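Local coordinates for protein Hpy188I (Helicobacter pylori, PDB 3OQG) that is a GIY-YIG family restriction endonuclease that recognises a specific site in double-stranded DNA and cuts it, probably with the help of a metal ion, at residues D17-S22 with N115-Q120; F41-E46 with Q130-F135; L47-S52 with K124-V129; K67-V72 with I88-K93. All blocks are in the same frame, centred on the assembly; numbering follows the deposited sequence.

Interaction 1 of 4, residues D17-S22 with N115-Q120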
loop_
_atom_site.group_PDB
_atom_site.type_symbol
_atom_site.label_atom_id
_atom_site.label_comp_id
_atom_site.label_asym_id
_atom_site.label_seq_id
_atom_site.Cartn_x
_atom_site.Cartn_y
_atom_site.Cartn_z
ATOM N N ASP A 17 -7.656 16.742 2.093
ATOM C CA ASP A 17 -8.033 17.918 1.278
ATOM C C ASP A 17 -7.326 19.185 1.769
ATOM O O ASP A 17 -7.204 20.145 1.006
ATOM C CB ASP A 17 -9.530 18.217 1.350
ATOM C CG ASP A 17 -10.421 17.198 0.644
ATOM O OD1 ASP A 17 -9.937 16.325 -0.101
ATOM O OD2 ASP A 17 -11.660 17.333 0.837
ATOM N N ILE A 18 -6.909 19.210 3.035
ATOM C CA ILE A 18 -6.396 20.427 3.656
ATOM C C ILE A 18 -4.889 20.465 3.569
ATOM O O ILE A 18 -4.175 19.790 4.327
ATOM C CB ILE A 18 -6.828 20.590 5.135
ATOM C CG1 ILE A 18 -8.347 20.515 5.272
ATOM C CG2 ILE A 18 -6.305 21.933 5.673
ATOM C CD1 ILE A 18 -8.812 20.240 6.713
ATOM N N ILE A 19 -4.408 21.235 2.609
ATOM C CA ILE A 19 -2.972 21.340 2.361
ATOM C C ILE A 19 -2.394 22.374 3.341
ATOM O O ILE A 19 -2.988 23.429 3.572
ATOM C CB ILE A 19 -2.692 21.746 0.912
ATOM C CG1 ILE A 19 -3.323 20.747 -0.074
ATOM C CG2 ILE A 19 -1.186 21.908 0.693
ATOM C CD1 ILE A 19 -2.974 19.296 0.180
ATOM N N LEU A 20 -1.269 22.054 3.962
ATOM C CA LEU A 20 -0.613 23.013 4.860
ATOM C C LEU A 20 -0.085 24.194 4.054
ATOM O O LEU A 20 0.383 24.012 2.930
ATOM C CB LEU A 20 0.492 22.329 5.651
ATOM C CG LEU A 20 0.058 21.099 6.458
ATOM C CD1 LEU A 20 1.163 20.725 7.460
ATOM C CD2 LEU A 20 -1.296 21.316 7.180
ATOM N N LYS A 21 -0.158 25.397 4.641
ATOM C CA LYS A 21 0.106 26.620 3.870
ATOM C C LYS A 21 1.460 27.268 4.157
ATOM O O LYS A 21 1.968 28.026 3.325
ATOM C CB LYS A 21 -1.048 27.640 3.983
ATOM C CG LYS A 21 -1.579 27.897 5.390
ATOM C CD LYS A 21 -2.917 28.654 5.391
ATOM C CE LYS A 21 -2.744 30.146 5.553
ATOM N NZ LYS A 21 -4.055 30.850 5.481
ATOM N N SER A 22 2.067 26.949 5.297
ATOM C CA SER A 22 3.350 27.529 5.671
ATOM C C SER A 22 3.929 26.810 6.868
ATOM O O SER A 22 3.250 26.011 7.507
ATOM C CB SER A 22 3.207 29.009 6.020
ATOM O OG SER A 22 2.675 29.182 7.313
ATOM N N ASN A 115 -0.038 10.962 -0.828
ATOM C CA ASN A 115 1.022 11.560 -1.638
ATOM C C ASN A 115 0.630 12.981 -2.067
ATOM O O ASN A 115 1.458 13.890 -2.075
ATOM C CB ASN A 115 1.390 10.684 -2.821
ATOM C CG ASN A 115 2.217 9.496 -2.417
ATOM O OD1 ASN A 115 2.874 9.514 -1.378
ATOM N ND2 ASN A 115 2.202 8.452 -3.244
ATOM N N TYR A 116 -0.643 13.169 -2.377
ATOM C CA TYR A 116 -1.177 14.508 -2.678
ATOM C C TYR A 116 -1.020 15.480 -1.506
ATOM O O TYR A 116 -0.477 16.572 -1.663
ATOM C CB TYR A 116 -2.632 14.392 -3.077
ATOM C CG TYR A 116 -3.345 15.704 -3.185
ATOM C CD1 TYR A 116 -3.114 16.575 -4.239
ATOM C CD2 TYR A 116 -4.256 16.089 -2.201
ATOM C CE1 TYR A 116 -3.801 17.814 -4.315
ATOM C CE2 TYR A 116 -4.944 17.300 -2.281
ATOM C CZ TYR A 116 -4.705 18.160 -3.314
ATOM O OH TYR A 116 -5.424 19.359 -3.353
ATOM N N PHE A 117 -1.498 15.085 -0.336
ATOM C CA PHE A 117 -1.390 15.930 0.848
ATOM C C PHE A 117 0.085 16.262 1.163
ATOM O O PHE A 117 0.429 17.412 1.434
ATOM C CB PHE A 117 -2.083 15.279 2.049
ATOM C CG PHE A 117 -1.680 15.900 3.367
ATOM C CD1 PHE A 117 -2.174 17.137 3.738
ATOM C CD2 PHE A 117 -0.722 15.293 4.169
ATOM C CE1 PHE A 117 -1.749 17.749 4.918
ATOM C CE2 PHE A 117 -0.291 15.903 5.344
ATOM C CZ PHE A 117 -0.806 17.132 5.717
ATOM N N VAL A 118 0.954 15.260 1.149
ATOM C CA VAL A 118 2.360 15.494 1.479
ATOM C C VAL A 118 3.084 16.337 0.424
ATOM O O VAL A 118 3.728 17.330 0.769
ATOM C CB VAL A 118 3.112 14.177 1.789
ATOM C CG1 VAL A 118 4.614 14.470 2.021
ATOM C CG2 VAL A 118 2.507 13.481 2.993
ATOM N N LEU A 119 2.975 15.993 -0.859
ATOM C CA LEU A 119 3.703 16.757 -1.868
ATOM C C LEU A 119 3.223 18.225 -1.849
ATOM O O LEU A 119 4.037 19.153 -1.848
ATOM C CB LEU A 119 3.491 16.163 -3.242
ATOM C CG LEU A 119 4.164 16.953 -4.370
ATOM C CD1 LEU A 119 5.662 16.873 -4.202
ATOM C CD2 LEU A 119 3.748 16.437 -5.756
ATOM N N GLN A 120 1.910 18.426 -1.830
ATOM C CA GLN A 120 1.365 19.784 -1.941
ATOM C C GLN A 120 1.717 20.594 -0.699
ATOM O O GLN A 120 2.033 21.785 -0.808
ATOM C CB GLN A 120 -0.134 19.797 -2.196
ATOM C CG GLN A 120 -0.549 19.165 -3.524
ATOM C CD GLN A 120 0.172 19.762 -4.707
ATOM O OE1 GLN A 120 0.335 20.997 -4.808
ATOM N NE2 GLN A 120 0.595 18.903 -5.628
HETATM O O HOH W 1 -7.394 19.862 -1.675
#
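Ile19, in the N-terminal loop ahead of strand 42-50, lies over one turn of helix 113-125, with its side chain set between the rings of Tyr116 and Phe117. Its CG2 branch, anti to the backbone N, rests on the helix backbone, 3.5 Å from the carbonyl carbon of Gln120. The other branch bends beyond CG1 (chi2 -52°), so that CD1 comes within 3.7 Å of Tyr116 CE2, crossing that side chain at about a right angle; CD1 also touches CB of Gln120 and CA of Phe117. Both aromatic residues hold CG anti to the backbone N, and the Phe117 ring (chi1 164°) reaches toward the extended backbone of residues 18-20. There Ile18 O lies in the plane of the ring at its edge, 3.2 Å from Phe117 CE1, where the polarised C-H edge faces a carbonyl. Leu20 meets the same ring obliquely, with CG 4.1 Å from Phe117 CE1. The polar link is indirect: one water donates to Asp17 O at 2.7 Å and also bonds Tyr116 OH at 2.6 Å. Gln120 meets Ile19 with CB and its backbone carbonyl, while NE2 bonds Gly101 O and Glu54 OE2. Leu20 N is held by Ser121 OG, a turn beyond Phe117. Leu20 and Phe117 also pack on Phe82 of strand 80-87 and touch Ile175 and Gly176 of the second subunit, while Tyr116 touches Arg106 of helix 103-108.

Interaction 2 of 4, residues F41-E46 with Q130-F135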
loop_
_atom_site.group_PDB
_atom_site.type_symbol
_atom_site.label_atom_id
_atom_site.label_comp_id
_atom_site.label_asym_id
_atom_site.label_seq_id
_atom_site.Cartn_x
_atom_site.Cartn_y
_atom_site.Cartn_z
ATOM N N PHE A 41 18.097 6.662 14.767
ATOM C CA PHE A 41 17.938 7.295 13.465
ATOM C C PHE A 41 19.160 8.112 13.104
ATOM O O PHE A 41 19.818 8.715 13.978
ATOM C CB PHE A 41 16.706 8.202 13.468
ATOM C CG PHE A 41 15.413 7.459 13.348
ATOM C CD1 PHE A 41 14.668 7.515 12.174
ATOM C CD2 PHE A 41 14.954 6.671 14.399
ATOM C CE1 PHE A 41 13.483 6.810 12.047
ATOM C CE2 PHE A 41 13.787 5.977 14.302
ATOM C CZ PHE A 41 13.031 6.035 13.124
ATOM N N ASN A 42 19.460 8.139 11.810
ATOM C CA ASN A 42 20.565 8.914 11.287
ATOM C C ASN A 42 20.071 9.705 10.063
ATOM O O ASN A 42 19.255 9.217 9.279
ATOM C CB ASN A 42 21.707 7.998 10.880
ATOM C CG ASN A 42 22.179 7.105 12.014
ATOM O OD1 ASN A 42 22.009 5.881 11.965
ATOM N ND2 ASN A 42 22.768 7.707 13.035
ATOM N N LEU A 43 20.553 10.928 9.916
ATOM C CA LEU A 43 20.229 11.740 8.737
ATOM C C LEU A 43 20.559 10.986 7.450
ATOM O O LEU A 43 21.686 10.497 7.264
ATOM C CB LEU A 43 21.030 13.054 8.775
ATOM C CG LEU A 43 20.740 14.070 7.681
ATOM C CD1 LEU A 43 19.290 14.542 7.741
ATOM C CD2 LEU A 43 21.693 15.227 7.876
ATOM N N LEU A 44 19.574 10.911 6.563
ATOM C CA LEU A 44 19.696 10.133 5.325
ATOM C C LEU A 44 19.832 11.015 4.094
ATOM O O LEU A 44 20.679 10.766 3.246
ATOM C CB LEU A 44 18.488 9.195 5.187
ATOM C CG LEU A 44 18.436 8.338 3.918
ATOM C CD1 LEU A 44 19.647 7.421 3.791
ATOM C CD2 LEU A 44 17.106 7.552 3.859
ATOM N N CYS A 45 18.990 12.042 3.991
ATOM C CA CYS A 45 18.970 12.925 2.833
ATOM C C CYS A 45 18.109 14.127 3.167
ATOM O O CYS A 45 17.537 14.209 4.260
ATOM C CB CYS A 45 18.401 12.205 1.600
ATOM S SG CYS A 45 16.699 11.630 1.716
ATOM N N GLU A 46 18.035 15.056 2.232
ATOM C CA GLU A 46 17.117 16.175 2.321
ATOM C C GLU A 46 16.278 16.159 1.071
ATOM O O GLU A 46 16.743 15.719 -0.006
ATOM C CB GLU A 46 17.855 17.506 2.406
ATOM C CG GLU A 46 18.449 17.782 3.727
ATOM C CD GLU A 46 19.333 18.981 3.711
ATOM O OE1 GLU A 46 20.212 19.057 2.801
ATOM O OE2 GLU A 46 19.156 19.842 4.608
ATOM N N GLN A 130 14.531 17.744 6.104
ATOM C CA GLN A 130 15.504 16.763 6.517
ATOM C C GLN A 130 14.809 15.415 6.690
ATOM O O GLN A 130 13.725 15.331 7.328
ATOM C CB GLN A 130 16.229 17.190 7.794
ATOM C CG GLN A 130 17.183 18.368 7.606
ATOM C CD GLN A 130 16.483 19.694 7.347
ATOM O OE1 GLN A 130 15.597 20.081 8.100
ATOM N NE2 GLN A 130 16.853 20.378 6.267
ATOM N N VAL A 131 15.453 14.362 6.185
ATOM C CA VAL A 131 14.945 13.009 6.292
ATOM C C VAL A 131 15.903 12.181 7.148
ATOM O O VAL A 131 17.033 11.959 6.762
ATOM C CB VAL A 131 14.768 12.310 4.945
ATOM C CG1 VAL A 131 14.083 10.937 5.137
ATOM C CG2 VAL A 131 13.954 13.197 3.984
ATOM N N TYR A 132 15.427 11.777 8.313
ATOM C CA TYR A 132 16.158 10.864 9.202
ATOM C C TYR A 132 15.608 9.465 9.037
ATOM O O TYR A 132 14.398 9.284 8.817
ATOM C CB TYR A 132 16.044 11.325 10.661
ATOM C CG TYR A 132 16.645 12.672 10.971
ATOM C CD1 TYR A 132 17.941 12.788 11.490
ATOM C CD2 TYR A 132 15.920 13.839 10.801
ATOM C CE1 TYR A 132 18.496 14.036 11.799
ATOM C CE2 TYR A 132 16.491 15.081 11.068
ATOM C CZ TYR A 132 17.772 15.171 11.590
ATOM O OH TYR A 132 18.303 16.405 11.906
ATOM N N ALA A 133 16.484 8.468 9.123
ATOM C CA ALA A 133 16.077 7.094 8.815
ATOM C C ALA A 133 16.630 6.080 9.782
ATOM O O ALA A 133 17.723 6.255 10.339
ATOM C CB ALA A 133 16.514 6.717 7.421
ATOM N N PHE A 134 15.891 4.981 9.889
ATOM C CA PHE A 134 16.271 3.800 10.658
ATOM C C PHE A 134 16.027 2.607 9.766
ATOM O O PHE A 134 14.921 2.482 9.215
ATOM C CB PHE A 134 15.382 3.707 11.886
ATOM C CG PHE A 134 15.410 2.356 12.552
ATOM C CD1 PHE A 134 16.585 1.856 13.080
ATOM C CD2 PHE A 134 14.250 1.586 12.648
ATOM C CE1 PHE A 134 16.620 0.603 13.692
ATOM C CE2 PHE A 134 14.283 0.339 13.264
ATOM C CZ PHE A 134 15.470 -0.147 13.784
ATOM N N PHE A 135 17.047 1.754 9.593
ATOM C CA PHE A 135 16.944 0.569 8.746
ATOM C C PHE A 135 16.923 -0.665 9.666
ATOM O O PHE A 135 17.970 -1.049 10.196
ATOM C CB PHE A 135 18.115 0.484 7.761
ATOM C CG PHE A 135 18.146 1.587 6.747
ATOM C CD1 PHE A 135 17.551 1.417 5.505
ATOM C CD2 PHE A 135 18.763 2.795 7.031
ATOM C CE1 PHE A 135 17.564 2.432 4.572
ATOM C CE2 PHE A 135 18.777 3.819 6.094
ATOM C CZ PHE A 135 18.171 3.631 4.865
HETATM O O HOH W 2 20.324 5.043 9.566
#
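From CB of Phe41, 3.8 Å from Ala133 O, the side chain turns along strand 129-134, CG anti to its own carbonyl carbon (chi1 -77°). CD1 passes over the backbone, 3.4 Å from Ala133 C, and CE1 approaches both N and CB of Phe134. CD2 and CE2 also lie by Phe134 CB, and CZ, the tip, is 3.5 Å from it. That methylene sits over the centre of the ring in a CH-pi contact, whereas the Phe134 ring meets Phe41 obliquely. A second CH-pi contact places Leu43 CD1 over the Tyr132 face. Strands 42-50 and 129-134 are antiparallel neighbours in the central sheet, with Asn42 and Ala133 exchanging two backbone bonds. Further on, a classic beta bulge lets Leu44 and Cys45 share one acceptor: Val131 O takes Leu44 N at 2.8 Å, nearly along the C=O axis, and Cys45 N weakly at 3.4 Å. Val131 N returns a bond to Cys45 O. At the far end Gln130 NE2 gives a 2.9 Å bond to the anti lone pair of Glu46 OE2, the side chains alongside each other. Asn59 ND2 donates to OE1, so neutral amides grip both carboxylate oxygens, which would be expected to support the ionised form.

Interaction 3 of 4, residues L47-S52 with K124-V129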
loop_
_atom_site.group_PDB
_atom_site.type_symbol
_atom_site.label_atom_id
_atom_site.label_comp_id
_atom_site.label_asym_id
_atom_site.label_seq_id
_atom_site.Cartn_x
_atom_site.Cartn_y
_atom_site.Cartn_z
ATOM N N LEU A 47 15.052 16.651 1.220
ATOM C CA LEU A 47 14.139 16.865 0.097
ATOM C C LEU A 47 14.033 18.367 -0.181
ATOM O O LEU A 47 13.776 19.165 0.731
ATOM C CB LEU A 47 12.744 16.313 0.405
ATOM C CG LEU A 47 12.698 14.872 0.951
ATOM C CD1 LEU A 47 11.258 14.390 1.196
ATOM C CD2 LEU A 47 13.484 13.929 0.023
ATOM N N VAL A 48 14.237 18.722 -1.439
ATOM C CA VAL A 48 14.213 20.113 -1.864
ATOM C C VAL A 48 12.999 20.386 -2.745
ATOM O O VAL A 48 12.903 19.824 -3.851
ATOM C CB VAL A 48 15.474 20.450 -2.664
ATOM C CG1 VAL A 48 15.464 21.925 -3.005
ATOM C CG2 VAL A 48 16.742 20.044 -1.897
ATOM N N PRO A 49 12.051 21.227 -2.271
ATOM C CA PRO A 49 10.891 21.528 -3.103
ATOM C C PRO A 49 11.278 22.260 -4.353
ATOM O O PRO A 49 12.115 23.186 -4.313
ATOM C CB PRO A 49 10.041 22.450 -2.210
ATOM C CG PRO A 49 10.461 22.116 -0.874
ATOM C CD PRO A 49 11.917 21.874 -0.950
ATOM N N ASN A 50 10.696 21.809 -5.458
ATOM C CA ASN A 50 10.815 22.470 -6.722
ATOM C C ASN A 50 9.403 22.778 -7.239
ATOM O O ASN A 50 8.781 21.965 -7.924
ATOM C CB ASN A 50 11.609 21.610 -7.694
ATOM C CG ASN A 50 11.916 22.343 -8.989
ATOM O OD1 ASN A 50 11.167 23.255 -9.402
ATOM N ND2 ASN A 50 12.969 21.914 -9.668
ATOM N N ASN A 51 8.892 23.944 -6.860
ATOM C CA ASN A 51 7.516 24.326 -7.199
ATOM C C ASN A 51 7.241 24.397 -8.686
ATOM O O ASN A 51 6.184 23.939 -9.153
ATOM C CB ASN A 51 7.120 25.627 -6.487
ATOM C CG ASN A 51 6.474 25.363 -5.155
ATOM O OD1 ASN A 51 5.284 25.026 -5.104
ATOM N ND2 ASN A 51 7.254 25.461 -4.068
ATOM N N SER A 52 8.166 24.947 -9.468
ATOM C CA SER A 52 7.933 25.058 -10.899
ATOM C C SER A 52 7.692 23.690 -11.521
ATOM O O SER A 52 6.854 23.554 -12.416
ATOM C CB SER A 52 9.100 25.739 -11.604
ATOM O OG SER A 52 8.810 25.865 -12.989
ATOM N N LYS A 124 4.131 23.913 -0.729
ATOM C CA LYS A 124 3.566 25.175 -0.230
ATOM C C LYS A 124 4.385 25.765 0.905
ATOM O O LYS A 124 4.635 26.982 0.938
ATOM C CB LYS A 124 2.113 24.972 0.194
ATOM C CG LYS A 124 1.359 26.202 0.628
ATOM C CD LYS A 124 1.143 27.232 -0.488
ATOM C CE LYS A 124 0.398 28.477 0.031
ATOM N NZ LYS A 124 1.225 29.282 1.005
ATOM N N ILE A 125 4.802 24.911 1.838
ATOM C CA ILE A 125 5.656 25.336 2.950
ATOM C C ILE A 125 6.993 25.807 2.376
ATOM O O ILE A 125 7.584 26.800 2.829
ATOM C CB ILE A 125 5.863 24.185 3.930
ATOM C CG1 ILE A 125 4.543 23.850 4.666
ATOM C CG2 ILE A 125 7.013 24.493 4.910
ATOM C CD1 ILE A 125 4.618 22.540 5.442
ATOM N N ASN A 126 7.434 25.095 1.341
ATOM C CA ASN A 126 8.575 25.505 0.517
ATOM C C ASN A 126 9.858 25.656 1.330
ATOM O O ASN A 126 10.664 26.597 1.132
ATOM C CB ASN A 126 8.230 26.763 -0.268
ATOM C CG ASN A 126 9.135 26.983 -1.467
ATOM O OD1 ASN A 126 9.726 26.042 -2.020
ATOM N ND2 ASN A 126 9.221 28.239 -1.902
ATOM N N LYS A 127 10.071 24.678 2.213
ATOM C CA LYS A 127 11.320 24.551 2.939
ATOM C C LYS A 127 11.991 23.219 2.632
ATOM O O LYS A 127 11.335 22.232 2.281
ATOM C CB LYS A 127 11.084 24.634 4.452
ATOM C CG LYS A 127 10.409 25.903 4.944
ATOM C CD LYS A 127 11.253 27.134 4.721
ATOM C CE LYS A 127 10.531 28.413 5.144
ATOM N NZ LYS A 127 11.447 29.597 5.031
ATOM N N ILE A 128 13.312 23.198 2.768
ATOM C CA ILE A 128 14.061 21.953 2.619
ATOM C C ILE A 128 13.677 21.051 3.804
ATOM O O ILE A 128 13.502 21.527 4.947
ATOM C CB ILE A 128 15.569 22.219 2.521
ATOM C CG1 ILE A 128 15.886 22.902 1.172
ATOM C CG2 ILE A 128 16.316 20.947 2.630
ATOM C CD1 ILE A 128 17.264 23.526 1.105
ATOM N N VAL A 129 13.462 19.772 3.512
ATOM C CA VAL A 129 13.044 18.800 4.501
ATOM C C VAL A 129 14.200 17.881 4.826
ATOM O O VAL A 129 14.794 17.291 3.926
ATOM C CB VAL A 129 11.882 17.931 3.954
ATOM C CG1 VAL A 129 11.413 16.950 4.975
ATOM C CG2 VAL A 129 10.757 18.805 3.446
#
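This contact closes the antiparallel pairing of strands 42-50 and 129-134, just after helix 113-125. Leu47 and Val129 form a hydrogen-bonded pair: Leu47 N reaches Val129 O at 2.8 Å and Val129 N reaches Leu47 O at 2.9 Å, both in the carbonyl planes. Their CB atoms stand 4.0 Å apart on the same sheet face, and Ile128 CA adds a C-H contact to Leu47 O. Beyond this pair the segments share no further backbone bonds, although strand 42-50 continues to Asn50 along strand 55-60. The ring of Pro49 presents CG and CD to Lys127 O, with CG at 3.3 Å. Asn126, which leaves the helix with positive phi (59°), swings its side chain anti to its backbone N, so that OD1 lies 3.6 Å from Pro49 CB. The same oxygen takes a weak, strongly bent bond from Asn51 ND2 at 3.3 Å, the two amide planes standing at 90°. Asn51 ND2 has its better partner in Leu123 O, in the last turn of the helix. Pro49 also packs on Leu123 and Val129 on Leu122, joining strand to helix; Leu47 and Val129 rest on Phe75 of strand 71-77, and Leu47 meets Ile58 of outer strand 55-60.

Interaction 4 of 4, residues K67-V72 with I88-K93. With nucleotides of chain C.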
loop_
_atom_site.group_PDB
_atom_site.type_symbol
_atom_site.label_atom_id
_atom_site.label_comp_id
_atom_site.label_asym_id
_atom_site.label_seq_id
_atom_site.Cartn_x
_atom_site.Cartn_y
_atom_site.Cartn_z
ATOM N N LYS A 67 20.586 3.351 -1.511
ATOM C CA LYS A 67 19.969 2.218 -2.221
ATOM C C LYS A 67 19.500 1.097 -1.253
ATOM O O LYS A 67 19.018 0.059 -1.689
ATOM C CB LYS A 67 20.899 1.698 -3.347
ATOM C CG LYS A 67 21.078 2.717 -4.511
ATOM C CD LYS A 67 21.963 2.206 -5.697
ATOM C CE LYS A 67 21.834 3.136 -6.931
ATOM N NZ LYS A 67 22.549 2.652 -8.179
ATOM N N ASN A 68 19.643 1.333 0.053
ATOM C CA ASN A 68 19.174 0.401 1.085
ATOM C C ASN A 68 17.650 0.362 1.152
ATOM O O ASN A 68 17.003 1.404 1.122
ATOM C CB ASN A 68 19.711 0.789 2.466
ATOM C CG ASN A 68 20.970 0.033 2.850
ATOM O OD1 ASN A 68 21.682 -0.504 2.003
ATOM N ND2 ASN A 68 21.249 -0.007 4.147
ATOM N N GLU A 69 17.098 -0.845 1.266
ATOM C CA GLU A 69 15.639 -1.066 1.244
ATOM C C GLU A 69 15.106 -1.411 2.627
ATOM O O GLU A 69 15.727 -2.192 3.337
ATOM C CB GLU A 69 15.341 -2.246 0.320
ATOM C CG GLU A 69 15.803 -2.053 -1.091
ATOM C CD GLU A 69 15.407 -3.193 -1.992
ATOM O OE1 GLU A 69 15.762 -4.353 -1.684
ATOM O OE2 GLU A 69 14.738 -2.922 -3.010
ATOM N N GLY A 70 13.938 -0.885 2.999
ATOM C CA GLY A 70 13.317 -1.220 4.269
ATOM C C GLY A 70 13.755 -0.272 5.363
ATOM O O GLY A 70 14.765 -0.505 6.048
ATOM N N LEU A 71 13.016 0.820 5.514
ATOM C CA LEU A 71 13.360 1.855 6.484
ATOM C C LEU A 71 12.109 2.465 7.113
ATOM O O LEU A 71 11.021 2.454 6.525
ATOM C CB LEU A 71 14.183 2.978 5.837
ATOM C CG LEU A 71 13.519 3.892 4.794
ATOM C CD1 LEU A 71 14.275 5.257 4.678
ATOM C CD2 LEU A 71 13.474 3.169 3.459
ATOM N N VAL A 72 12.290 2.995 8.314
ATOM C CA VAL A 72 11.393 3.971 8.876
ATOM C C VAL A 72 12.056 5.331 8.679
ATOM O O VAL A 72 13.276 5.479 8.857
ATOM C CB VAL A 72 11.097 3.711 10.368
ATOM C CG1 VAL A 72 10.105 4.750 10.901
ATOM C CG2 VAL A 72 10.572 2.297 10.574
ATOM N N ILE A 88 9.376 -0.276 2.101
ATOM C CA ILE A 88 10.152 -1.486 1.790
ATOM C C ILE A 88 11.136 -1.246 0.634
ATOM O O ILE A 88 11.920 -2.121 0.298
ATOM C CB ILE A 88 9.248 -2.707 1.481
ATOM C CG1 ILE A 88 8.509 -2.525 0.135
ATOM C CG2 ILE A 88 8.295 -2.916 2.667
ATOM C CD1 ILE A 88 7.715 -3.716 -0.371
ATOM N N THR A 89 11.052 -0.072 0.016
ATOM C CA THR A 89 11.953 0.304 -1.078
ATOM C C THR A 89 13.020 1.267 -0.532
ATOM O O THR A 89 12.965 1.646 0.643
ATOM C CB THR A 89 11.150 0.956 -2.258
ATOM O OG1 THR A 89 10.732 2.274 -1.893
ATOM C CG2 THR A 89 9.934 0.090 -2.636
ATOM N N PRO A 90 13.997 1.676 -1.371
ATOM C CA PRO A 90 14.880 2.776 -0.952
ATOM C C PRO A 90 14.148 4.109 -0.865
ATOM O O PRO A 90 13.078 4.263 -1.446
ATOM C CB PRO A 90 15.944 2.829 -2.073
ATOM C CG PRO A 90 15.842 1.522 -2.763
ATOM C CD PRO A 90 14.377 1.175 -2.699
ATOM N N ILE A 91 14.708 5.069 -0.125
ATOM C CA ILE A 91 14.091 6.391 -0.004
ATOM C C ILE A 91 13.781 7.028 -1.361
ATOM O O ILE A 91 12.797 7.774 -1.511
ATOM C CB ILE A 91 14.962 7.347 0.870
ATOM C CG1 ILE A 91 14.169 8.601 1.245
ATOM C CG2 ILE A 91 16.368 7.602 0.232
ATOM C CD1 ILE A 91 12.877 8.331 2.065
ATOM N N THR A 92 14.634 6.769 -2.343
ATOM C CA THR A 92 14.500 7.402 -3.642
ATOM C C THR A 92 13.162 7.025 -4.288
ATOM O O THR A 92 12.482 7.878 -4.845
ATOM C CB THR A 92 15.676 7.031 -4.573
ATOM O OG1 THR A 92 15.819 5.608 -4.644
ATOM C CG2 THR A 92 16.964 7.648 -4.046
ATOM N N LYS A 93 12.806 5.745 -4.215
ATOM C CA LYS A 93 11.523 5.271 -4.748
ATOM C C LYS A 93 10.331 5.831 -3.953
ATOM O O LYS A 93 9.280 6.188 -4.527
ATOM C CB LYS A 93 11.495 3.739 -4.815
ATOM C CG LYS A 93 12.421 3.158 -5.886
ATOM C CD LYS A 93 12.095 1.692 -6.072
ATOM C CE LYS A 93 13.105 0.975 -6.895
ATOM N NZ LYS A 93 12.714 -0.470 -6.994
ATOM P P DA C 7 6.327 1.305 0.022
ATOM O OP1 DA C 7 7.135 0.267 0.696
ATOM O OP2 DA C 7 6.937 2.626 -0.290
ATOM O "O5'" DA C 7 5.771 0.698 -1.341
ATOM C "C5'" DA C 7 4.978 -0.488 -1.318
ATOM C "C4'" DA C 7 4.739 -1.001 -2.718
ATOM O "O4'" DA C 7 3.856 -0.107 -3.434
ATOM C "C3'" DA C 7 5.981 -1.169 -3.588
ATOM O "O3'" DA C 7 5.902 -2.409 -4.300
ATOM C "C2'" DA C 7 5.928 0.021 -4.530
ATOM C "C1'" DA C 7 4.445 0.322 -4.649
ATOM N N9 DA C 7 4.152 1.749 -4.802
ATOM C C8 DA C 7 4.425 2.752 -3.900
ATOM N N7 DA C 7 4.064 3.943 -4.307
ATOM C C5 DA C 7 3.511 3.716 -5.560
ATOM C C6 DA C 7 2.952 4.580 -6.519
ATOM N N6 DA C 7 2.848 5.906 -6.359
ATOM N N1 DA C 7 2.498 4.031 -7.665
ATOM C C2 DA C 7 2.603 2.700 -7.827
ATOM N N3 DA C 7 3.109 1.790 -7.005
ATOM C C4 DA C 7 3.555 2.367 -5.875
HETATM O O HOH W 3 17.062 4.230 1.312
HETATM O O HOH W 4 12.264 -3.276 -2.341
HETATM O O HOH W 5 13.092 -1.456 -4.448
#
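Glu69 OE2 is gripped by two waters, each donating at 2.6 Å. One also donates to Ile88 O, and the other accepts from Lys93 NZ, so the carboxylate is tied to both ends of segment 88-93 while its charge remains 5.1 Å (OE2 to NZ) from the lysine. The Glu69 chain is extended beyond CG and runs alongside Pro90, CG 3.9 Å from Pro90 CD. Pro90 occupies the N-cap position of helix 91-98, and its CA makes a C-H contact with Asn68 O. That carbonyl also accepts from a water which takes the first helical N-H, Ile91 N, at 2.9 Å. Leu71 holds CG in the crowded position between N and the carbonyl carbon (chi1 68°), which presses CD2 to 3.2 Å from Thr89 O. Gly70 has phi 90° and psi 89°, where a CB would be jammed against the preceding carbonyl; with Leu71 it forms a G1 beta bulge opposite Ser87. Strands 71-77 and 80-87 probably carry this enzyme's counterparts of the GIY and YIG elements, and His86, which binds calcium in another structure of this protein, stands two residues before Ile88. Ile88 N donates a 2.7 Å bond to OP1 of DA7 of chain C. A neutral backbone N-H holds the phosphate close to this calcium-binding residue, while the negative charge of Glu69 is probably offset by water and, across it, by Lys93.

Overall arrangement
From the N terminus, residues 17-22 reach forward to helix 113-125, closing the loop of interaction 1. Strand 42-50 supplies interactions 2 and 3 in turn, both with strand 129-134 and its approach. Interaction 3 is nested inside the loop of interaction 2, and interaction 4, the shortest closure, lies inside all three others. Interaction 1 crosses interactions 2 and 3. Lys124 NZ, bonded to Lys21 O, joins interactions 1 and 3, while Val131 packing on Leu47 joins 2 and 3. The bond from Val72 N to Phe134 O carries the central sheet from interaction 2 into interaction 4. Together they tie the N-terminal loop, helix 113-125, central sheet and the DNA-contacting loop that leads into helix 91-98.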